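Local coordinates for Alpha/beta hydrolase (Enterobacter asburiae, PDB 6KMO) that hydrolyses ester bonds as a lipase/esterase of the alpha/beta hydrolase fold, known as CinB, at the interface of chains A and B. Coordinates in Å, arbitrary orientation; residue numbers count along the deposited sequence, not the author numbering. Chains: chain A/B, Alpha/beta hydrolase.

The interface of chains A and B. Residues chain A 203, 296-298, 331, 335; chain B 319-320, 323.
Here the first turn of helix 319-335 of chain B lies against the start of strand 297-302 of chain A, one patch of a two-fold symmetric interface between two copies of the esterase; whether this pairing is the dimer in solution the structure alone does not show. Most of the contact is apolar. B:Val323 is the residue of the patch that loses most surface, 51 Å², and its side chain crosses that of A:Thr298 obliquely. CG1 of B:Val323 lies anti to the backbone N (chi1 171°) and meets the methyl CG2 of A:Thr298 at 3.8 Å. The other branch, CG2 of B:Val323, points at A:Tyr203 tip to tip, 3.8 Å from the phenol oxygen OH. A:Ala331 CB comes up to CG1 of B:Val323 more loosely at 4.2 Å. At the other end of the patch two proline rings touch, CB of A:Pro296 against CG of B:Pro319 at 3.7 Å.

Polar contacts are sparse. B:Thr320 has OG1 beside its own backbone N (chi1 -65°), and from there the hydroxyl makes a weak hydrogen bond of 3.3 Å to the carbonyl O of A:Val297. A:Thr298 has the same rotamer (chi1 -60°), but its OG1 packs mainly against carbon, on CA of B:Thr320 and on CB and CG2 of B:Val323, with the carbonyl O of B:Pro319 near it at 3.6 Å.

Behind this layer, within chain A, A:His335 lies over one face of the A:Tyr203 ring, its CG 3.3 Å above the phenol plane and offset toward the rim, which should help keep the tyrosine steady where it faces the valine. The imidazole in turn has the carbonyl O of A:Ala331 at its edge, in plane, while CE1 of A:Tyr203 sits over its centre, 3.5 Å above the ring.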
loop_
_atom_site.group_PDB
_atom_site.type_symbol
_atom_site.label_atom_id
_atom_site.label_comp_id
_atom_site.label_asym_id
_atom_site.label_seq_id
_atom_site.Cartn_x
_atom_site.Cartn_y
_atom_site.Cartn_z
ATOM N N TYR A 203 2.126 -16.659 5.051
ATOM C CA TYR A 203 1.564 -15.353 4.736
ATOM C C TYR A 203 0.414 -15.525 3.767
ATOM O O TYR A 203 0.480 -16.361 2.864
ATOM C CB TYR A 203 2.617 -14.449 4.087
ATOM C CG TYR A 203 2.394 -12.961 4.231
ATOM C CD1 TYR A 203 2.334 -12.386 5.481
ATOM C CD2 TYR A 203 2.312 -12.129 3.115
ATOM C CE1 TYR A 203 2.156 -11.013 5.629
ATOM C CE2 TYR A 203 2.137 -10.765 3.252
ATOM C CZ TYR A 203 2.053 -10.211 4.508
ATOM O OH TYR A 203 1.918 -8.842 4.640
ATOM N N PRO A 296 -1.646 -10.703 12.904
ATOM C CA PRO A 296 -0.899 -9.620 12.246
ATOM C C PRO A 296 -1.455 -9.395 10.848
ATOM O O PRO A 296 -1.431 -10.293 10.001
ATOM C CB PRO A 296 0.545 -10.136 12.227
ATOM C CG PRO A 296 0.572 -11.200 13.326
ATOM C CD PRO A 296 -0.766 -11.847 13.216
ATOM N N VAL A 297 -1.989 -8.205 10.612
ATOM C CA VAL A 297 -2.676 -7.909 9.359
ATOM C C VAL A 297 -2.431 -6.462 8.946
ATOM O O VAL A 297 -2.477 -5.533 9.767
ATOM C CB VAL A 297 -4.176 -8.254 9.435
ATOM C CG1 VAL A 297 -4.853 -7.492 10.562
ATOM C CG2 VAL A 297 -4.850 -7.954 8.119
ATOM N N THR A 298 -2.184 -6.277 7.653
ATOM C CA THR A 298 -2.034 -4.972 7.019
ATOM C C THR A 298 -3.152 -4.830 6.007
ATOM O O THR A 298 -3.391 -5.757 5.224
ATOM C CB THR A 298 -0.688 -4.897 6.293
ATOM O OG1 THR A 298 0.380 -5.079 7.227
ATOM C CG2 THR A 298 -0.505 -3.562 5.610
ATOM N N ALA A 331 6.104 -7.632 0.311
ATOM C CA ALA A 331 5.596 -8.154 1.574
ATOM C C ALA A 331 5.691 -9.668 1.603
ATOM O O ALA A 331 6.100 -10.261 2.615
ATOM C CB ALA A 331 4.154 -7.681 1.773
ATOM N N HIS A 335 8.060 -12.403 4.147
ATOM C CA HIS A 335 7.451 -13.429 4.981
ATOM C C HIS A 335 7.757 -14.847 4.532
ATOM O O HIS A 335 7.397 -15.783 5.243
ATOM C CB HIS A 335 5.946 -13.177 5.105
ATOM C CG HIS A 335 5.650 -11.980 5.931
ATOM N ND1 HIS A 335 5.318 -12.069 7.268
ATOM C CD2 HIS A 335 5.728 -10.659 5.644
ATOM C CE1 HIS A 335 5.186 -10.850 7.763
ATOM N NE2 HIS A 335 5.437 -9.979 6.802
ATOM N N PRO B 319 2.415 -4.585 12.862
ATOM C CA PRO B 319 2.541 -5.279 11.571
ATOM C C PRO B 319 2.399 -4.353 10.378
ATOM O O PRO B 319 3.203 -4.414 9.435
ATOM C CB PRO B 319 1.436 -6.342 11.638
ATOM C CG PRO B 319 1.333 -6.655 13.107
ATOM C CD PRO B 319 1.577 -5.339 13.817
ATOM N N THR B 320 1.408 -3.462 10.414
ATOM C CA THR B 320 1.188 -2.528 9.309
ATOM C C THR B 320 2.387 -1.625 9.083
ATOM O O THR B 320 2.700 -1.288 7.943
ATOM C CB THR B 320 -0.046 -1.671 9.605
ATOM O OG1 THR B 320 -1.184 -2.516 9.620
ATOM C CG2 THR B 320 -0.238 -0.575 8.580
ATOM N N VAL B 323 5.199 -3.550 7.223
ATOM C CA VAL B 323 4.828 -3.759 5.828
ATOM C C VAL B 323 4.843 -2.443 5.055
ATOM O O VAL B 323 5.374 -2.378 3.943
ATOM C CB VAL B 323 3.487 -4.495 5.730
ATOM C CG1 VAL B 323 2.977 -4.515 4.300
ATOM C CG2 VAL B 323 3.656 -5.914 6.235
#